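Local coordinates for protein putative phosphosugar isomerase (Clostridium difficile, PDB 3G68) that probably acts as a phosphosugar isomerase of the double-SIS-domain type, related to the isomerase part of glucosamine-6-phosphate synthase, at residues 6-11 and 185-190; 45-50 and 222-227; 113-118 and 152-157; 146-151 and 313-318. All coordinates share one frame; numbering follows the deposited sequence.

Contact 1 of 4, residues 6-11 and 185-190; sequences DYMLET and NRFEAV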
loop_
_atom_site.group_PDB
_atom_site.type_symbol
_atom_site.label_atom_id
_atom_site.label_comp_id
_atom_site.label_asym_id
_atom_site.label_seq_id
_atom_site.Cartn_x
_atom_site.Cartn_y
_atom_site.Cartn_z
ATOM N N ASP B 6 -20.203 -39.568 -10.512
ATOM C CA ASP B 6 -19.484 -39.456 -9.240
ATOM C C ASP B 6 -18.051 -39.955 -9.398
ATOM O O ASP B 6 -17.116 -39.265 -8.979
ATOM C CB ASP B 6 -20.172 -40.220 -8.100
ATOM C CG ASP B 6 -21.529 -39.633 -7.721
ATOM O OD1 ASP B 6 -21.723 -38.407 -7.758
ATOM O OD2 ASP B 6 -22.426 -40.413 -7.387
ATOM N N TYR B 7 -17.900 -41.136 -10.002
ATOM C CA TYR B 7 -16.595 -41.720 -10.219
ATOM C C TYR B 7 -15.767 -40.913 -11.193
ATOM O O TYR B 7 -14.561 -40.797 -10.964
ATOM C CB TYR B 7 -16.679 -43.188 -10.632
ATOM C CG TYR B 7 -17.214 -44.105 -9.556
ATOM C CD1 TYR B 7 -16.629 -44.137 -8.283
ATOM C CD2 TYR B 7 -18.245 -45.017 -9.825
ATOM C CE1 TYR B 7 -17.094 -45.004 -7.298
ATOM C CE2 TYR B 7 -18.708 -45.901 -8.836
ATOM C CZ TYR B 7 -18.137 -45.873 -7.583
ATOM O OH TYR B 7 -18.568 -46.729 -6.616
HETATM N N MSE B 8 -16.380 -40.372 -12.261
HETATM C CA MSE B 8 -15.642 -39.473 -13.201
HETATM C C MSE B 8 -15.122 -38.226 -12.455
HETATM O O MSE B 8 -13.942 -37.920 -12.497
HETATM C CB MSE B 8 -16.508 -39.043 -14.384
HETATM C CG MSE B 8 -16.767 -40.151 -15.357
HETATM SE SE MSE B 8 -18.011 -39.579 -16.710
HETATM C CE MSE B 8 -16.589 -38.329 -17.633
ATOM N N LEU B 9 -16.010 -37.556 -11.725
ATOM C CA LEU B 9 -15.643 -36.356 -10.964
ATOM C C LEU B 9 -14.553 -36.591 -9.888
ATOM O O LEU B 9 -13.769 -35.664 -9.613
ATOM C CB LEU B 9 -16.891 -35.679 -10.382
ATOM C CG LEU B 9 -17.816 -35.089 -11.451
ATOM C CD1 LEU B 9 -19.101 -34.550 -10.826
ATOM C CD2 LEU B 9 -17.153 -34.000 -12.255
ATOM N N GLU B 10 -14.479 -37.814 -9.334
ATOM C CA GLU B 10 -13.430 -38.211 -8.361
ATOM C C GLU B 10 -12.046 -38.401 -9.010
ATOM O O GLU B 10 -11.004 -38.388 -8.330
ATOM C CB GLU B 10 -13.815 -39.584 -7.772
ATOM C CG GLU B 10 -13.070 -39.983 -6.549
ATOM C CD GLU B 10 -13.383 -41.387 -6.071
ATOM O OE1 GLU B 10 -12.718 -41.798 -5.105
ATOM O OE2 GLU B 10 -14.248 -42.089 -6.621
ATOM N N THR B 11 -12.039 -38.639 -10.322
ATOM C CA THR B 11 -10.843 -39.024 -11.054
ATOM C C THR B 11 -9.627 -38.065 -10.903
ATOM O O THR B 11 -8.555 -38.535 -10.529
ATOM C CB THR B 11 -11.180 -39.437 -12.520
ATOM O OG1 THR B 11 -12.175 -40.475 -12.473
ATOM C CG2 THR B 11 -9.942 -39.988 -13.217
ATOM N N ASN B 185 -5.851 -31.156 -14.856
ATOM C CA ASN B 185 -6.518 -29.944 -14.416
ATOM C C ASN B 185 -7.604 -29.421 -15.367
ATOM O O ASN B 185 -8.400 -28.571 -14.995
ATOM C CB ASN B 185 -5.519 -28.820 -14.139
ATOM C CG ASN B 185 -6.109 -27.763 -13.216
ATOM O OD1 ASN B 185 -6.688 -28.097 -12.180
ATOM N ND2 ASN B 185 -5.971 -26.509 -13.580
ATOM N N ARG B 186 -7.603 -29.915 -16.602
ATOM C CA ARG B 186 -8.631 -29.546 -17.594
ATOM C C ARG B 186 -9.839 -30.467 -17.572
ATOM O O ARG B 186 -10.856 -30.186 -18.221
ATOM C CB ARG B 186 -8.025 -29.567 -19.001
ATOM C CG ARG B 186 -6.915 -28.542 -19.125
ATOM C CD ARG B 186 -6.478 -28.446 -20.542
ATOM N NE ARG B 186 -5.520 -27.382 -20.728
ATOM C CZ ARG B 186 -5.055 -26.992 -21.906
ATOM N NH1 ARG B 186 -5.461 -27.577 -23.023
ATOM N NH2 ARG B 186 -4.181 -25.993 -21.963
ATOM N N PHE B 187 -9.739 -31.570 -16.837
ATOM C CA PHE B 187 -10.791 -32.589 -16.801
ATOM C C PHE B 187 -12.146 -31.996 -16.437
ATOM O O PHE B 187 -13.122 -32.204 -17.151
ATOM C CB PHE B 187 -10.349 -33.707 -15.852
ATOM C CG PHE B 187 -11.254 -34.910 -15.812
ATOM C CD1 PHE B 187 -12.473 -34.872 -15.136
ATOM C CD2 PHE B 187 -10.823 -36.143 -16.367
ATOM C CE1 PHE B 187 -13.285 -36.013 -15.062
ATOM C CE2 PHE B 187 -11.625 -37.272 -16.310
ATOM C CZ PHE B 187 -12.846 -37.229 -15.659
ATOM N N GLU B 188 -12.206 -31.253 -15.331
ATOM C CA GLU B 188 -13.452 -30.619 -14.859
ATOM C C GLU B 188 -14.038 -29.682 -15.888
ATOM O O GLU B 188 -15.244 -29.723 -16.132
ATOM C CB GLU B 188 -13.164 -29.821 -13.572
ATOM C CG GLU B 188 -14.343 -29.066 -12.974
ATOM C CD GLU B 188 -15.279 -29.942 -12.178
ATOM O OE1 GLU B 188 -14.940 -31.124 -11.919
ATOM O OE2 GLU B 188 -16.349 -29.429 -11.793
ATOM N N ALA B 189 -13.201 -28.811 -16.467
ATOM C CA ALA B 189 -13.674 -27.868 -17.500
ATOM C C ALA B 189 -14.280 -28.619 -18.710
ATOM O O ALA B 189 -15.357 -28.235 -19.233
ATOM C CB ALA B 189 -12.542 -26.939 -17.947
ATOM N N VAL B 190 -13.603 -29.694 -19.133
ATOM C CA VAL B 190 -14.112 -30.530 -20.240
ATOM C C VAL B 190 -15.461 -31.197 -19.871
ATOM O O VAL B 190 -16.388 -31.253 -20.682
ATOM C CB VAL B 190 -13.025 -31.545 -20.718
ATOM C CG1 VAL B 190 -13.633 -32.602 -21.695
ATOM C CG2 VAL B 190 -11.842 -30.787 -21.340
HETATM O O HOH W 1 -13.416 -33.248 -11.199
#
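The backbones come nearest at Leu9 and Glu188, whose CA atoms are 7.3 Å apart, one on helix 4-20 and the other on helix 187-200. In this double-SIS protein the contact ties the N-terminal helix, which runs ahead of the first Rossmann-like parallel sheet, to a helix that precedes the second. Phe187 carries most of it. With CG anti to the backbone N (chi1 -174°), its ring is directed at the backbone of Met8, and CE1 lies 3.3 Å from Met8 O. The approach is oblique to the ring. That carbonyl oxygen also takes the N-H of Thr11 within its own helix. The far end of the ring touches two side chains of helix 4-20, since Phe187 CZ is 4.3 Å from Met8 CB and 4.2 Å from Thr11 CB. Thr11 itself turns its hydroxyl back along the helix, where OG1 donates to Tyr7 O. Beyond these segments, the Phe187 ring meets Tyr148 edge-to-face and packs on Val316. The outer side of the contact is more polar, and Asp6 of the second subunit packs against Glu188 there. The Glu188 chain bends at chi2 (79°), which brings OE1 to 3.6 Å from Leu9 CD2. A water molecule joins the two helices at this edge, giving one hydrogen to Leu9 O at 2.9 Å and the other to Glu188 OE1 at 2.7 Å.

Contact 2 of 4, residues 45-50 and 222-227; sequences SYHSGV and DTLEAA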
loop_
_atom_site.group_PDB
_atom_site.type_symbol
_atom_site.label_atom_id
_atom_site.label_comp_id
_atom_site.label_asym_id
_atom_site.label_seq_id
_atom_site.Cartn_x
_atom_site.Cartn_y
_atom_site.Cartn_z
ATOM N N SER B 45 -9.158 -53.074 -19.514
ATOM C CA SER B 45 -7.751 -53.254 -19.135
ATOM C C SER B 45 -6.913 -53.383 -20.407
ATOM O O SER B 45 -5.881 -52.706 -20.547
ATOM C CB SER B 45 -7.573 -54.441 -18.203
ATOM O OG SER B 45 -8.177 -54.142 -16.964
ATOM N N TYR B 46 -7.390 -54.177 -21.372
ATOM C CA TYR B 46 -6.731 -54.258 -22.679
ATOM C C TYR B 46 -6.600 -52.876 -23.283
ATOM O O TYR B 46 -5.521 -52.509 -23.745
ATOM C CB TYR B 46 -7.453 -55.184 -23.671
ATOM C CG TYR B 46 -6.752 -55.262 -25.019
ATOM C CD1 TYR B 46 -5.482 -55.798 -25.130
ATOM C CD2 TYR B 46 -7.368 -54.793 -26.175
ATOM C CE1 TYR B 46 -4.822 -55.844 -26.354
ATOM C CE2 TYR B 46 -6.728 -54.851 -27.395
ATOM C CZ TYR B 46 -5.474 -55.363 -27.482
ATOM O OH TYR B 46 -4.872 -55.402 -28.704
ATOM N N HIS B 47 -7.674 -52.088 -23.250
ATOM C CA HIS B 47 -7.659 -50.751 -23.865
ATOM C C HIS B 47 -6.646 -49.813 -23.233
ATOM O O HIS B 47 -6.101 -48.961 -23.915
ATOM C CB HIS B 47 -9.049 -50.087 -23.881
ATOM C CG HIS B 47 -10.098 -50.877 -24.630
ATOM N ND1 HIS B 47 -11.429 -50.891 -24.259
ATOM C CD2 HIS B 47 -9.992 -51.738 -25.671
ATOM C CE1 HIS B 47 -12.105 -51.683 -25.081
ATOM N NE2 HIS B 47 -11.257 -52.217 -25.944
ATOM N N SER B 48 -6.440 -49.940 -21.925
ATOM C CA SER B 48 -5.442 -49.106 -21.243
ATOM C C SER B 48 -4.069 -49.383 -21.865
ATOM O O SER B 48 -3.330 -48.449 -22.152
ATOM C CB SER B 48 -5.462 -49.295 -19.716
ATOM O OG SER B 48 -4.931 -50.555 -19.332
ATOM N N GLY B 49 -3.762 -50.663 -22.120
ATOM C CA GLY B 49 -2.530 -51.056 -22.807
ATOM C C GLY B 49 -2.450 -50.562 -24.249
ATOM O O GLY B 49 -1.420 -50.030 -24.688
ATOM N N VAL B 50 -3.538 -50.692 -24.989
ATOM C CA VAL B 50 -3.572 -50.197 -26.357
ATOM C C VAL B 50 -3.263 -48.697 -26.382
ATOM O O VAL B 50 -2.491 -48.213 -27.204
ATOM C CB VAL B 50 -4.959 -50.424 -27.013
ATOM C CG1 VAL B 50 -5.009 -49.821 -28.403
ATOM C CG2 VAL B 50 -5.335 -51.890 -27.058
ATOM N N ASP B 222 -8.358 -45.265 -26.598
ATOM C CA ASP B 222 -9.523 -44.495 -26.078
ATOM C C ASP B 222 -10.757 -44.615 -26.967
ATOM O O ASP B 222 -11.873 -44.606 -26.455
ATOM C CB ASP B 222 -9.181 -43.016 -25.903
ATOM C CG ASP B 222 -8.216 -42.762 -24.746
ATOM O OD1 ASP B 222 -8.182 -43.572 -23.771
ATOM O OD2 ASP B 222 -7.533 -41.715 -24.807
ATOM N N THR B 223 -10.569 -44.728 -28.274
ATOM C CA THR B 223 -11.684 -44.893 -29.244
ATOM C C THR B 223 -12.376 -46.221 -29.020
ATOM O O THR B 223 -13.581 -46.283 -28.956
ATOM C CB THR B 223 -11.177 -44.735 -30.689
ATOM O OG1 THR B 223 -10.582 -43.428 -30.795
ATOM C CG2 THR B 223 -12.310 -44.877 -31.721
ATOM N N LEU B 224 -11.591 -47.287 -28.860
ATOM C CA LEU B 224 -12.107 -48.612 -28.540
ATOM C C LEU B 224 -12.822 -48.643 -27.176
ATOM O O LEU B 224 -13.868 -49.277 -27.021
ATOM C CB LEU B 224 -10.964 -49.619 -28.537
ATOM C CG LEU B 224 -10.265 -49.873 -29.855
ATOM C CD1 LEU B 224 -9.111 -50.919 -29.623
ATOM C CD2 LEU B 224 -11.293 -50.390 -30.887
ATOM N N GLU B 225 -12.270 -47.942 -26.201
ATOM C CA GLU B 225 -12.868 -47.891 -24.849
ATOM C C GLU B 225 -14.189 -47.145 -24.859
ATOM O O GLU B 225 -15.161 -47.606 -24.263
ATOM C CB GLU B 225 -11.904 -47.263 -23.841
ATOM C CG GLU B 225 -12.480 -47.002 -22.464
ATOM C CD GLU B 225 -13.000 -48.235 -21.747
ATOM O OE1 GLU B 225 -12.706 -49.376 -22.186
ATOM O OE2 GLU B 225 -13.672 -48.030 -20.702
ATOM N N ALA B 226 -14.219 -46.018 -25.559
ATOM C CA ALA B 226 -15.443 -45.220 -25.706
ATOM C C ALA B 226 -16.555 -46.051 -26.345
ATOM O O ALA B 226 -17.693 -46.042 -25.898
ATOM C CB ALA B 226 -15.154 -43.954 -26.541
ATOM N N ALA B 227 -16.201 -46.791 -27.376
ATOM C CA ALA B 227 -17.147 -47.649 -28.066
ATOM C C ALA B 227 -17.660 -48.743 -27.121
ATOM O O ALA B 227 -18.869 -48.957 -27.051
ATOM C CB ALA B 227 -16.512 -48.240 -29.327
#
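His47 holds its CG beside the backbone N (chi1 -59°) and Glu225 bends at chi2 (59°), which together put an imidazole nitrogen against a carboxylate oxygen. Segments 45-50 and 222-227, on helices 43-59 and 220-234, run nearly antiparallel, at 157°, and their axes approach to 8.8 Å. His47 ND1 donates to Glu225 OE1 across 2.9 Å in an almost straight bond. The oxygen lies in the imidazole plane and accepts through its anti lone pair, the one turned away from OE2. Leu224 then covers one face of the same ring: its CB sits 3.9 Å from the ring centroid in a CH-pi contact, with the backbone N of Glu225 over that face too. Further along, Leu224 CD1 reaches Val50 CG1 at 4.4 Å. The other residues near this pair come from the same chain, and Tyr147 packs against both His47 and Glu225. The imidazole is therefore fixed in rotation by a hydrogen bond in its plane and packing over its face. Donation from ND1 means that this nitrogen carries a proton, and the carboxylate is gripped at both oxygens: OE1 is hydrogen-bonded to Thr44 OG1 as well as to His47, while OE2 forms a salt bridge with Lys229.

Contact 3 of 4, residues 113-118 and 152-157; sequences ASMAGC and LNLMLL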
loop_
_atom_site.group_PDB
_atom_site.type_symbol
_atom_site.label_atom_id
_atom_site.label_comp_id
_atom_site.label_asym_id
_atom_site.label_seq_id
_atom_site.Cartn_x
_atom_site.Cartn_y
_atom_site.Cartn_z
ATOM N N ALA B 113 4.246 -58.429 -12.958
ATOM C CA ALA B 113 3.734 -57.262 -12.256
ATOM C C ALA B 113 2.221 -57.267 -12.395
ATOM O O ALA B 113 1.694 -57.731 -13.428
ATOM C CB ALA B 113 4.335 -55.988 -12.822
ATOM N N SER B 114 1.531 -56.785 -11.358
ATOM C CA SER B 114 0.077 -56.679 -11.366
ATOM C C SER B 114 -0.390 -55.217 -11.230
ATOM O O SER B 114 0.272 -54.401 -10.597
ATOM C CB SER B 114 -0.554 -57.539 -10.257
ATOM O OG SER B 114 -0.042 -57.219 -8.960
HETATM N N MSE B 115 -1.515 -54.895 -11.872
HETATM C CA MSE B 115 -2.158 -53.598 -11.736
HETATM C C MSE B 115 -3.647 -53.815 -11.552
HETATM O O MSE B 115 -4.425 -53.849 -12.514
HETATM C CB MSE B 115 -1.856 -52.690 -12.931
HETATM C CG MSE B 115 -0.401 -52.309 -13.036
HETATM SE SE MSE B 115 -0.182 -50.722 -14.180
HETATM C CE MSE B 115 1.819 -50.384 -13.900
ATOM N N ALA B 116 -4.016 -54.062 -10.307
ATOM C CA ALA B 116 -5.399 -54.223 -9.909
ATOM C C ALA B 116 -5.845 -52.957 -9.179
ATOM O O ALA B 116 -5.012 -52.211 -8.629
ATOM C CB ALA B 116 -5.546 -55.456 -9.021
ATOM N N GLY B 117 -7.159 -52.737 -9.159
ATOM C CA GLY B 117 -7.766 -51.565 -8.519
ATOM C C GLY B 117 -8.235 -51.787 -7.103
ATOM O O GLY B 117 -9.037 -51.016 -6.580
ATOM N N CYS B 118 -7.732 -52.852 -6.488
ATOM C CA CYS B 118 -8.047 -53.218 -5.113
ATOM C C CYS B 118 -6.818 -53.875 -4.511
ATOM O O CYS B 118 -5.959 -54.388 -5.235
ATOM C CB CYS B 118 -9.196 -54.219 -5.070
ATOM S SG CYS B 118 -8.862 -55.762 -5.999
ATOM N N LEU B 152 -2.670 -43.867 -16.334
ATOM C CA LEU B 152 -1.692 -43.052 -15.607
ATOM C C LEU B 152 -0.627 -43.939 -14.973
ATOM O O LEU B 152 0.558 -43.664 -15.089
ATOM C CB LEU B 152 -2.362 -42.229 -14.505
ATOM C CG LEU B 152 -1.484 -41.328 -13.633
ATOM C CD1 LEU B 152 -0.627 -40.350 -14.441
ATOM C CD2 LEU B 152 -2.406 -40.530 -12.694
ATOM N N ASN B 153 -1.061 -45.003 -14.318
ATOM C CA ASN B 153 -0.152 -45.949 -13.628
ATOM C C ASN B 153 0.887 -46.558 -14.575
ATOM O O ASN B 153 2.072 -46.680 -14.230
ATOM C CB ASN B 153 -0.958 -47.064 -12.927
ATOM C CG ASN B 153 -0.530 -47.273 -11.483
ATOM O OD1 ASN B 153 -0.382 -46.304 -10.728
ATOM N ND2 ASN B 153 -0.350 -48.526 -11.083
ATOM N N LEU B 154 0.431 -46.919 -15.774
ATOM C CA LEU B 154 1.294 -47.405 -16.854
ATOM C C LEU B 154 2.297 -46.334 -17.333
ATOM O O LEU B 154 3.449 -46.644 -17.613
ATOM C CB LEU B 154 0.473 -47.887 -18.035
ATOM C CG LEU B 154 -0.248 -49.226 -17.853
ATOM C CD1 LEU B 154 -1.357 -49.377 -18.887
ATOM C CD2 LEU B 154 0.763 -50.369 -17.942
HETATM N N MSE B 155 1.848 -45.089 -17.451
HETATM C CA MSE B 155 2.732 -44.026 -17.842
HETATM C C MSE B 155 3.793 -43.788 -16.758
HETATM O O MSE B 155 4.940 -43.559 -17.089
HETATM C CB MSE B 155 1.962 -42.732 -18.122
HETATM C CG MSE B 155 1.141 -42.799 -19.388
HETATM SE SE MSE B 155 0.265 -41.094 -19.658
HETATM C CE MSE B 155 -0.309 -41.279 -21.501
ATOM N N LEU B 156 3.377 -43.779 -15.492
ATOM C CA LEU B 156 4.286 -43.570 -14.364
ATOM C C LEU B 156 5.359 -44.662 -14.339
ATOM O O LEU B 156 6.548 -44.333 -14.208
ATOM C CB LEU B 156 3.521 -43.488 -13.051
ATOM C CG LEU B 156 2.736 -42.168 -12.963
ATOM C CD1 LEU B 156 1.805 -42.175 -11.789
ATOM C CD2 LEU B 156 3.691 -40.957 -12.914
ATOM N N LEU B 157 4.952 -45.918 -14.528
ATOM C CA LEU B 157 5.901 -47.048 -14.641
ATOM C C LEU B 157 7.004 -46.710 -15.636
ATOM O O LEU B 157 8.198 -46.882 -15.325
ATOM C CB LEU B 157 5.219 -48.351 -15.065
ATOM C CG LEU B 157 6.117 -49.579 -15.383
ATOM C CD1 LEU B 157 6.902 -50.022 -14.122
ATOM C CD2 LEU B 157 5.269 -50.723 -15.990
#
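In the alpha/beta SIS domain, strand 111-116 of the first parallel sheet packs here against the long helix 145-165. The strand and helix segments run in roughly opposite directions, at 149°, with their axes 10.7 Å apart at closest approach. A single side chain, selenomethionine Met115, bridges that gap. Its chain is extended beyond CG (chi2 -161°, chi3 173°), so the selenium and the terminal methyl reach well out from the strand and settle among Asn153, Leu154 and Leu157 on the helix. The selenium lies between two of them, with Asn153 ND2 at 3.8 Å and Leu154 CD2 at 3.9 Å from Met115 SE. In both cases the side chains meet at a slant. The methyl continues along the helix toward its C-terminal end: Met115 CE touches the backbone oxygen Asn153 O at 3.7 Å and the branch Leu157 CD2 at 4.0 Å. Asn153 O is meanwhile the acceptor for Leu157 N in the helix, so the methyl rests beside a carbonyl already engaged in a backbone bond. No hydrogen bond crosses between the two segments, and the contact is made by dispersion, with the amide of Asn153 as its polar border. On the sheet side, Met115 is paired through its backbone with Gly88 of strand 84-90, while Ser114 pairs with Tyr129 and Leu131. The helix is enclosed by others: Leu154 also packs on Ser48 and Val52 of helix 43-59, Asn153 on Ile18 of helix 4-20, and Leu156 on Ile177 of helix 170-184.

Contact 4 of 4, residues 146-151 and 313-318; sequences GYYCTK and NFIVPI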
loop_
_atom_site.group_PDB
_atom_site.type_symbol
_atom_site.label_atom_id
_atom_site.label_comp_id
_atom_site.label_asym_id
_atom_site.label_seq_id
_atom_site.Cartn_x
_atom_site.Cartn_y
_atom_site.Cartn_z
ATOM N N GLY B 146 -11.238 -45.891 -13.050
ATOM C CA GLY B 146 -10.233 -46.958 -13.114
ATOM C C GLY B 146 -9.455 -47.032 -14.414
ATOM O O GLY B 146 -8.261 -47.339 -14.404
ATOM N N TYR B 147 -10.121 -46.706 -15.516
ATOM C CA TYR B 147 -9.484 -46.660 -16.827
ATOM C C TYR B 147 -8.402 -45.566 -16.820
ATOM O O TYR B 147 -7.254 -45.862 -17.129
ATOM C CB TYR B 147 -10.536 -46.439 -17.939
ATOM C CG TYR B 147 -9.959 -46.316 -19.343
ATOM C CD1 TYR B 147 -9.202 -47.348 -19.901
ATOM C CD2 TYR B 147 -10.146 -45.162 -20.108
ATOM C CE1 TYR B 147 -8.677 -47.239 -21.173
ATOM C CE2 TYR B 147 -9.595 -45.049 -21.389
ATOM C CZ TYR B 147 -8.878 -46.100 -21.911
ATOM O OH TYR B 147 -8.353 -46.038 -23.185
ATOM N N TYR B 148 -8.778 -44.317 -16.493
ATOM C CA TYR B 148 -7.838 -43.185 -16.393
ATOM C C TYR B 148 -6.670 -43.464 -15.426
ATOM O O TYR B 148 -5.511 -43.229 -15.752
ATOM C CB TYR B 148 -8.542 -41.912 -15.961
ATOM C CG TYR B 148 -9.438 -41.342 -17.032
ATOM C CD1 TYR B 148 -8.901 -40.783 -18.200
ATOM C CD2 TYR B 148 -10.813 -41.331 -16.874
ATOM C CE1 TYR B 148 -9.729 -40.254 -19.195
ATOM C CE2 TYR B 148 -11.643 -40.788 -17.852
ATOM C CZ TYR B 148 -11.095 -40.263 -19.004
ATOM O OH TYR B 148 -11.890 -39.736 -19.983
ATOM N N CYS B 149 -6.983 -43.972 -14.234
ATOM C CA CYS B 149 -5.939 -44.217 -13.258
ATOM C C CYS B 149 -5.013 -45.372 -13.675
ATOM O O CYS B 149 -3.856 -45.357 -13.288
ATOM C CB CYS B 149 -6.531 -44.456 -11.869
ATOM S SG CYS B 149 -7.368 -43.054 -11.137
ATOM N N THR B 150 -5.490 -46.336 -14.477
ATOM C CA THR B 150 -4.650 -47.462 -14.953
ATOM C C THR B 150 -3.708 -46.952 -16.072
ATOM O O THR B 150 -2.498 -47.250 -16.087
ATOM C CB THR B 150 -5.530 -48.670 -15.405
ATOM O OG1 THR B 150 -6.265 -49.167 -14.260
ATOM C CG2 THR B 150 -4.689 -49.798 -16.028
ATOM N N LYS B 151 -4.243 -46.156 -17.003
ATOM C CA LYS B 151 -3.399 -45.515 -18.009
ATOM C C LYS B 151 -2.298 -44.665 -17.336
ATOM O O LYS B 151 -1.143 -44.741 -17.719
ATOM C CB LYS B 151 -4.204 -44.632 -18.937
ATOM C CG LYS B 151 -5.172 -45.389 -19.844
ATOM C CD LYS B 151 -5.773 -44.434 -20.880
ATOM C CE LYS B 151 -6.776 -43.414 -20.269
ATOM N NZ LYS B 151 -7.444 -42.614 -21.311
ATOM N N ASN B 313 -8.318 -36.318 -21.336
ATOM C CA ASN B 313 -9.489 -35.503 -21.577
ATOM C C ASN B 313 -10.417 -35.939 -22.695
ATOM O O ASN B 313 -11.597 -35.662 -22.606
ATOM C CB ASN B 313 -9.063 -34.084 -21.974
ATOM C CG ASN B 313 -8.210 -33.369 -20.928
ATOM O OD1 ASN B 313 -7.457 -32.481 -21.299
ATOM N ND2 ASN B 313 -8.345 -33.714 -19.642
ATOM N N PHE B 314 -9.910 -36.597 -23.743
ATOM C CA PHE B 314 -10.702 -36.725 -24.984
ATOM C C PHE B 314 -12.050 -37.430 -24.909
ATOM O O PHE B 314 -13.024 -36.952 -25.507
ATOM C CB PHE B 314 -9.898 -37.324 -26.149
ATOM C CG PHE B 314 -9.955 -36.483 -27.370
ATOM C CD1 PHE B 314 -11.154 -36.272 -28.027
ATOM C CD2 PHE B 314 -8.802 -35.840 -27.831
ATOM C CE1 PHE B 314 -11.201 -35.448 -29.174
ATOM C CE2 PHE B 314 -8.846 -35.012 -28.922
ATOM C CZ PHE B 314 -10.052 -34.807 -29.590
ATOM N N ILE B 315 -12.124 -38.540 -24.184
ATOM C CA ILE B 315 -13.356 -39.311 -24.144
ATOM C C ILE B 315 -14.287 -38.986 -22.971
ATOM O O ILE B 315 -15.338 -39.611 -22.831
ATOM C CB ILE B 315 -13.133 -40.840 -24.297
ATOM C CG1 ILE B 315 -12.390 -41.459 -23.131
ATOM C CG2 ILE B 315 -12.395 -41.159 -25.592
ATOM C CD1 ILE B 315 -12.455 -43.002 -23.192
ATOM N N VAL B 316 -13.923 -37.995 -22.152
ATOM C CA VAL B 316 -14.819 -37.521 -21.062
ATOM C C VAL B 316 -16.268 -37.336 -21.555
ATOM O O VAL B 316 -17.192 -37.837 -20.909
ATOM C CB VAL B 316 -14.264 -36.240 -20.369
ATOM C CG1 VAL B 316 -15.287 -35.582 -19.438
ATOM C CG2 VAL B 316 -13.052 -36.593 -19.583
ATOM N N PRO B 317 -16.478 -36.608 -22.676
ATOM C CA PRO B 317 -17.849 -36.446 -23.201
ATOM C C PRO B 317 -18.604 -37.725 -23.488
ATOM O O PRO B 317 -19.803 -37.799 -23.237
ATOM C CB PRO B 317 -17.652 -35.628 -24.482
ATOM C CG PRO B 317 -16.197 -35.559 -24.686
ATOM C CD PRO B 317 -15.535 -35.750 -23.419
ATOM N N ILE B 318 -17.897 -38.734 -23.997
ATOM C CA ILE B 318 -18.518 -39.986 -24.360
ATOM C C ILE B 318 -18.864 -40.749 -23.079
ATOM O O ILE B 318 -19.958 -41.283 -22.975
ATOM C CB ILE B 318 -17.630 -40.875 -25.291
ATOM C CG1 ILE B 318 -17.268 -40.129 -26.576
ATOM C CG2 ILE B 318 -18.397 -42.138 -25.651
ATOM C CD1 ILE B 318 -18.454 -39.729 -27.361
#
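Tyr148 sends its phenol end into the turn of Ile315 and Val316, where OH lies 3.4 Å from Val316 CG2 and 3.6 Å from Ile315 CG1. This is an interdomain contact of the double-SIS fold, between helix 145-165 of the first SIS domain and the type I beta turn, Asn313 to Val316, that leads into helix 316-324. The Tyr148 ring and the Val316 side chain meet at about a right angle. Tyr147, the next residue, takes the other end of Ile315: Tyr147 CE2 is 4.0 Å from Ile315 CD1, again with the side chains crossed. Ile315 holds CG1 between the backbone N and the carbonyl carbon (chi1 67°), and its chain spans the two tyrosines, CG1 against one and CD1 against the other.

Outside this first shell, polar partners fix both phenols. Tyr148 OH is hydrogen-bonded to Gln319 OE1, and Tyr147 OH to Asp222 OD1, which also forms a salt bridge with Lys151 NZ. The aliphatic part of Lys151 lies over one face of the Tyr147 ring, with CE 3.4 Å above the plane and displaced toward the rim. Val316 packs on Val190, and Pro317 on Ser194 and Trp197, all of helix 187-200, which adds a further helix to the same core. Within helix 145-165, Gly146 O is gripped twice by Thr150: its N and OG1 arrive from opposite faces of the carbonyl plane, OG1 at 2.7 Å from Gly146 O.

From the N terminus, the first segment of contact 1 lies on helix 4-20, and its loop closes at residues 185-190. Helix 43-59 then starts contact 2, closed at 222-227 across the domain interface. Contact 3 is short, joining strand 111-116 to helix 145-165, and nests inside the loops of both contacts 1 and 2. Contact 4 begins on that helix just before the second segment of contact 3 and closes last, at 313-318, so it crosses all three others, as contacts 1 and 2 cross each other. In space contact 4 lies against both contact 1 and contact 2, and contact 2 also touches contact 3, where helix 43-59 meets helix 145-165.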